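Local coordinates for nucleotidyl transferase AbiEii/AbiGii toxin family protein (Mycobacterium tuberculosis, PDB 6Y56) that is a nucleotidyltransferase toxin of a toxin-antitoxin system, probably inhibiting growth by modifying and so inactivating tRNA acceptor stems, at residues A[163-175]-A[198-211]. Sequence-based numbering, arbitrary orientation.
Sequences EAEACAEKLARYR and LVRRLWVLKVWGDV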
loop_
_atom_site.group_PDB
_atom_site.type_symbol
_atom_site.label_atom_id
_atom_site.label_comp_id
_atom_site.label_asym_id
_atom_site.label_seq_id
_atom_site.Cartn_x
_atom_site.Cartn_y
_atom_site.Cartn_z
ATOM N N GLU A 163 10.512 4.545 0.554
ATOM C CA GLU A 163 10.115 4.357 -0.833
ATOM C C GLU A 163 10.746 3.112 -1.456
ATOM O O GLU A 163 10.085 2.402 -2.217
ATOM C CB GLU A 163 10.420 5.608 -1.653
ATOM C CG GLU A 163 9.841 5.512 -3.036
ATOM C CD GLU A 163 9.870 6.817 -3.795
ATOM O OE1 GLU A 163 9.945 7.888 -3.151
ATOM O OE2 GLU A 163 9.790 6.757 -5.041
ATOM N N ALA A 164 12.016 2.830 -1.155
ATOM C CA ALA A 164 12.649 1.627 -1.697
ATOM C C ALA A 164 11.947 0.373 -1.199
ATOM O O ALA A 164 11.811 -0.612 -1.938
ATOM C CB ALA A 164 14.119 1.577 -1.293
ATOM N N GLU A 165 11.513 0.383 0.066
ATOM C CA GLU A 165 10.817 -0.767 0.624
ATOM C C GLU A 165 9.407 -0.896 0.054
ATOM O O GLU A 165 8.932 -2.008 -0.179
ATOM C CB GLU A 165 10.812 -0.689 2.150
ATOM C CG GLU A 165 10.242 -1.926 2.813
ATOM C CD GLU A 165 10.723 -2.112 4.230
ATOM O OE1 GLU A 165 11.229 -1.141 4.840
ATOM O OE2 GLU A 165 10.591 -3.237 4.748
ATOM N N ALA A 166 8.718 0.226 -0.168
ATOM C CA ALA A 166 7.399 0.157 -0.791
ATOM C C ALA A 166 7.487 -0.457 -2.182
ATOM O O ALA A 166 6.647 -1.286 -2.565
ATOM C CB ALA A 166 6.791 1.559 -0.873
ATOM N N CYS A 167 8.516 -0.078 -2.943
ATOM C CA CYS A 167 8.691 -0.642 -4.272
ATOM C C CYS A 167 8.998 -2.136 -4.188
ATOM O O CYS A 167 8.401 -2.942 -4.916
ATOM C CB CYS A 167 9.794 0.124 -4.997
ATOM S SG CYS A 167 9.958 -0.304 -6.732
ATOM N N ALA A 168 9.873 -2.534 -3.257
ATOM C CA ALA A 168 10.188 -3.952 -3.087
ATOM C C ALA A 168 8.951 -4.756 -2.693
ATOM O O ALA A 168 8.754 -5.876 -3.180
ATOM C CB ALA A 168 11.306 -4.124 -2.055
ATOM N N GLU A 169 8.099 -4.202 -1.818
ATOM C CA GLU A 169 6.875 -4.902 -1.445
ATOM C C GLU A 169 5.933 -5.047 -2.635
ATOM O O GLU A 169 5.299 -6.096 -2.814
ATOM C CB GLU A 169 6.181 -4.178 -0.290
ATOM C CG GLU A 169 6.911 -4.336 1.032
ATOM C CD GLU A 169 6.019 -4.176 2.246
ATOM O OE1 GLU A 169 4.870 -3.704 2.108
ATOM O OE2 GLU A 169 6.485 -4.514 3.347
ATOM N N LYS A 170 5.837 -4.016 -3.469
ATOM C CA LYS A 170 4.990 -4.115 -4.653
ATOM C C LYS A 170 5.501 -5.187 -5.594
ATOM O O LYS A 170 4.721 -5.992 -6.116
ATOM C CB LYS A 170 4.941 -2.770 -5.378
ATOM C CG LYS A 170 4.022 -1.739 -4.756
ATOM C CD LYS A 170 2.568 -2.065 -5.058
ATOM C CE LYS A 170 1.665 -1.185 -4.232
ATOM N NZ LYS A 170 0.259 -1.445 -4.601
ATOM N N LEU A 171 6.817 -5.235 -5.794
ATOM C CA LEU A 171 7.401 -6.250 -6.658
ATOM C C LEU A 171 7.233 -7.647 -6.083
ATOM O O LEU A 171 7.113 -8.627 -6.834
ATOM C CB LEU A 171 8.884 -5.943 -6.849
ATOM C CG LEU A 171 9.220 -4.699 -7.664
ATOM C CD1 LEU A 171 10.689 -4.309 -7.494
ATOM C CD2 LEU A 171 8.858 -4.937 -9.130
ATOM N N ALA A 172 7.264 -7.762 -4.756
ATOM C CA ALA A 172 7.088 -9.062 -4.124
ATOM C C ALA A 172 5.687 -9.607 -4.356
ATOM O O ALA A 172 5.511 -10.808 -4.577
ATOM C CB ALA A 172 7.400 -8.964 -2.630
ATOM N N ARG A 173 4.679 -8.754 -4.309
ATOM C CA ARG A 173 3.340 -9.245 -4.622
ATOM C C ARG A 173 3.167 -9.481 -6.116
ATOM O O ARG A 173 2.555 -10.479 -6.521
ATOM C CB ARG A 173 2.284 -8.280 -4.115
ATOM C CG ARG A 173 0.880 -8.772 -4.455
ATOM C CD ARG A 173 -0.142 -8.242 -3.480
ATOM N NE ARG A 173 -0.397 -6.829 -3.713
ATOM C CZ ARG A 173 -1.052 -6.045 -2.868
ATOM N NH1 ARG A 173 -1.502 -6.540 -1.722
ATOM N NH2 ARG A 173 -1.248 -4.768 -3.165
ATOM N N TYR A 174 3.698 -8.574 -6.943
ATOM C CA TYR A 174 3.620 -8.719 -8.394
ATOM C C TYR A 174 4.195 -10.049 -8.843
ATOM O O TYR A 174 3.701 -10.653 -9.805
ATOM C CB TYR A 174 4.399 -7.561 -9.015
ATOM C CG TYR A 174 4.165 -7.264 -10.475
ATOM C CD1 TYR A 174 3.002 -6.646 -10.910
ATOM C CD2 TYR A 174 5.152 -7.533 -11.408
ATOM C CE1 TYR A 174 2.818 -6.343 -12.256
ATOM C CE2 TYR A 174 4.982 -7.234 -12.741
ATOM C CZ TYR A 174 3.820 -6.646 -13.156
ATOM O OH TYR A 174 3.670 -6.358 -14.498
ATOM N N ARG A 175 5.225 -10.526 -8.149
ATOM C CA ARG A 175 5.855 -11.792 -8.473
ATOM C C ARG A 175 4.902 -12.965 -8.275
ATOM O O ARG A 175 5.068 -14.017 -8.915
ATOM C CB ARG A 175 7.081 -11.911 -7.576
ATOM C CG ARG A 175 7.809 -13.178 -7.670
ATOM C CD ARG A 175 7.348 -14.192 -6.646
ATOM N NE ARG A 175 7.857 -15.445 -7.125
ATOM C CZ ARG A 175 7.851 -16.582 -6.457
ATOM N NH1 ARG A 175 8.379 -17.651 -7.027
ATOM N NH2 ARG A 175 7.347 -16.651 -5.228
ATOM N N LEU A 198 19.316 -1.566 -3.755
ATOM C CA LEU A 198 18.555 -1.723 -2.522
ATOM C C LEU A 198 17.171 -2.308 -2.784
ATOM O O LEU A 198 16.735 -3.214 -2.061
ATOM C CB LEU A 198 18.459 -0.367 -1.827
ATOM C CG LEU A 198 17.607 -0.330 -0.562
ATOM C CD1 LEU A 198 18.137 -1.248 0.533
ATOM C CD2 LEU A 198 17.568 1.110 -0.070
ATOM N N VAL A 199 16.484 -1.820 -3.822
ATOM C CA VAL A 199 15.182 -2.375 -4.184
ATOM C C VAL A 199 15.314 -3.849 -4.549
ATOM O O VAL A 199 14.518 -4.690 -4.107
ATOM C CB VAL A 199 14.524 -1.556 -5.310
ATOM C CG1 VAL A 199 13.307 -2.304 -5.862
ATOM C CG2 VAL A 199 14.084 -0.211 -4.784
ATOM N N ARG A 200 16.345 -4.202 -5.317
ATOM C CA ARG A 200 16.517 -5.592 -5.722
ATOM C C ARG A 200 16.814 -6.482 -4.523
ATOM O O ARG A 200 16.254 -7.583 -4.403
ATOM C CB ARG A 200 17.643 -5.674 -6.749
ATOM C CG ARG A 200 17.961 -7.079 -7.245
ATOM C CD ARG A 200 19.024 -7.063 -8.352
ATOM N NE ARG A 200 20.245 -6.410 -7.900
ATOM C CZ ARG A 200 20.854 -5.404 -8.519
ATOM N NH1 ARG A 200 20.405 -4.914 -9.665
ATOM N NH2 ARG A 200 21.951 -4.895 -7.983
ATOM N N ARG A 201 17.699 -6.028 -3.631
ATOM C CA ARG A 201 18.023 -6.785 -2.426
ATOM C C ARG A 201 16.792 -6.975 -1.557
ATOM O O ARG A 201 16.482 -8.097 -1.135
ATOM C CB ARG A 201 19.151 -6.081 -1.662
ATOM C CG ARG A 201 19.469 -6.647 -0.277
ATOM C CD ARG A 201 19.864 -8.110 -0.329
ATOM N NE ARG A 201 21.031 -8.356 -1.176
ATOM C CZ ARG A 201 22.269 -8.541 -0.722
ATOM N NH1 ARG A 201 23.254 -8.791 -1.578
ATOM N NH2 ARG A 201 22.522 -8.486 0.579
ATOM N N LEU A 202 16.059 -5.894 -1.306
ATOM C CA LEU A 202 14.863 -5.981 -0.478
ATOM C C LEU A 202 13.812 -6.877 -1.116
ATOM O O LEU A 202 13.118 -7.612 -0.408
ATOM C CB LEU A 202 14.289 -4.587 -0.233
ATOM C CG LEU A 202 15.031 -3.733 0.783
ATOM C CD1 LEU A 202 14.467 -2.323 0.748
ATOM C CD2 LEU A 202 14.869 -4.344 2.158
ATOM N N TRP A 203 13.664 -6.817 -2.445
ATOM C CA TRP A 203 12.708 -7.676 -3.144
ATOM C C TRP A 203 12.993 -9.146 -2.861
ATOM O O TRP A 203 12.098 -9.908 -2.481
ATOM C CB TRP A 203 12.771 -7.393 -4.648
ATOM C CG TRP A 203 11.947 -8.297 -5.511
ATOM C CD1 TRP A 203 10.606 -8.522 -5.425
ATOM C CD2 TRP A 203 12.419 -9.084 -6.606
ATOM N NE1 TRP A 203 10.215 -9.392 -6.414
ATOM C CE2 TRP A 203 11.309 -9.758 -7.149
ATOM C CE3 TRP A 203 13.674 -9.283 -7.179
ATOM C CZ2 TRP A 203 11.413 -10.621 -8.246
ATOM C CZ3 TRP A 203 13.780 -10.130 -8.260
ATOM C CH2 TRP A 203 12.652 -10.792 -8.783
ATOM N N VAL A 204 14.251 -9.557 -3.010
ATOM C CA VAL A 204 14.600 -10.952 -2.761
ATOM C C VAL A 204 14.304 -11.331 -1.317
ATOM O O VAL A 204 13.769 -12.411 -1.043
ATOM C CB VAL A 204 16.071 -11.217 -3.133
ATOM C CG1 VAL A 204 16.490 -12.637 -2.724
ATOM C CG2 VAL A 204 16.270 -11.003 -4.615
ATOM N N LEU A 205 14.658 -10.457 -0.368
ATOM C CA LEU A 205 14.444 -10.762 1.045
ATOM C C LEU A 205 12.960 -10.802 1.384
ATOM O O LEU A 205 12.531 -11.626 2.203
ATOM C CB LEU A 205 15.174 -9.746 1.927
ATOM C CG LEU A 205 16.693 -9.707 1.746
ATOM C CD1 LEU A 205 17.323 -8.573 2.532
ATOM C CD2 LEU A 205 17.354 -11.024 2.131
ATOM N N LYS A 206 12.155 -9.942 0.754
ATOM C CA LYS A 206 10.717 -9.966 1.010
ATOM C C LYS A 206 10.098 -11.245 0.471
ATOM O O LYS A 206 9.282 -11.877 1.153
ATOM C CB LYS A 206 10.033 -8.764 0.360
ATOM C CG LYS A 206 10.366 -7.422 0.990
ATOM C CD LYS A 206 9.564 -7.131 2.251
ATOM C CE LYS A 206 9.942 -5.764 2.810
ATOM N NZ LYS A 206 9.069 -5.407 3.956
ATOM N N VAL A 207 10.472 -11.640 -0.750
ATOM C CA VAL A 207 9.936 -12.873 -1.319
ATOM C C VAL A 207 10.352 -14.078 -0.486
ATOM O O VAL A 207 9.553 -15.000 -0.260
ATOM C CB VAL A 207 10.353 -13.024 -2.793
ATOM C CG1 VAL A 207 9.925 -14.403 -3.302
ATOM C CG2 VAL A 207 9.731 -11.923 -3.645
ATOM N N TRP A 208 11.595 -14.092 -0.000
ATOM C CA TRP A 208 12.024 -15.200 0.853
ATOM C C TRP A 208 11.079 -15.362 2.036
ATOM O O TRP A 208 10.607 -16.464 2.328
ATOM C CB TRP A 208 13.456 -14.958 1.342
ATOM C CG TRP A 208 14.083 -16.163 2.027
ATOM C CD1 TRP A 208 14.942 -17.061 1.472
ATOM C CD2 TRP A 208 13.894 -16.579 3.389
ATOM N NE1 TRP A 208 15.297 -18.023 2.398
ATOM C CE2 TRP A 208 14.667 -17.744 3.582
ATOM C CE3 TRP A 208 13.146 -16.078 4.464
ATOM C CZ2 TRP A 208 14.712 -18.412 4.805
ATOM C CZ3 TRP A 208 13.192 -16.751 5.680
ATOM C CH2 TRP A 208 13.969 -17.905 5.834
ATOM N N GLY A 209 10.768 -14.269 2.724
ATOM C CA GLY A 209 9.845 -14.365 3.842
ATOM C C GLY A 209 8.433 -14.733 3.416
ATOM O O GLY A 209 7.760 -15.518 4.090
ATOM N N ASP A 210 7.972 -14.190 2.288
ATOM C CA ASP A 210 6.635 -14.496 1.793
ATOM C C ASP A 210 6.470 -15.985 1.529
ATOM O O ASP A 210 5.444 -16.579 1.895
ATOM C CB ASP A 210 6.379 -13.735 0.495
ATOM C CG ASP A 210 6.221 -12.234 0.695
ATOM O OD1 ASP A 210 6.055 -11.779 1.845
ATOM O OD2 ASP A 210 6.260 -11.520 -0.333
ATOM N N VAL A 211 7.472 -16.602 0.901
ATOM C CA VAL A 211 7.420 -18.018 0.555
ATOM C C VAL A 211 7.678 -18.885 1.781
ATOM O O VAL A 211 6.896 -19.788 2.093
ATOM C CB VAL A 211 8.425 -18.320 -0.574
ATOM C CG1 VAL A 211 8.533 -19.833 -0.826
ATOM C CG2 VAL A 211 8.019 -17.604 -1.848
HETATM O O HOH W 1 5.781 -12.668 -2.684
#
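Ala164, Ala168 and Ala172, spaced one helical turn apart, form the strip along which helix 163-174 packs on helix 198-211. Ala168 lies where the backbones come nearest, its CB 3.5 Å from Leu202 CB, and small side chains here let the axes approach to 8.2 Å. Two knobs-into-holes interactions build the interface: Val199 fits among Ala164, Cys167, Ala168 and Leu171, its CG1 meeting Leu171 CD1 at 3.7 Å while CG2 turns to Ala164; Ala172 sits among Trp203, Lys206, Val207 and Asp210. With CG anti to the backbone N (chi1 174°), Trp203 brings the pyrrole edge of its indole against the Leu171-Ala172 backbone, where NE1 makes a weak, bent hydrogen bond to Leu171 O (3.2 Å, 135°).

Charged groups line one flank. Lys206, bent at its second torsion, places NZ between two carboxylates, 2.8 Å from both Glu165 OE2 and Glu169 OE2, each accepting through its anti lone pair. Glu165 OE2 also accepts from Ala134 N, and Glu169 OE1 forms a salt bridge with Lys49 of strand 47-49, tying the network to the edge of the mixed sheet. Farther along, a water donates to Ala172 O and Asp210 OD2; Asp210 OD1 pairs with Arg131. The arrangement is a close helix crossing (-49°) with alanines along one helix, within the helical part of this AbiEii-family nucleotidyltransferase fold.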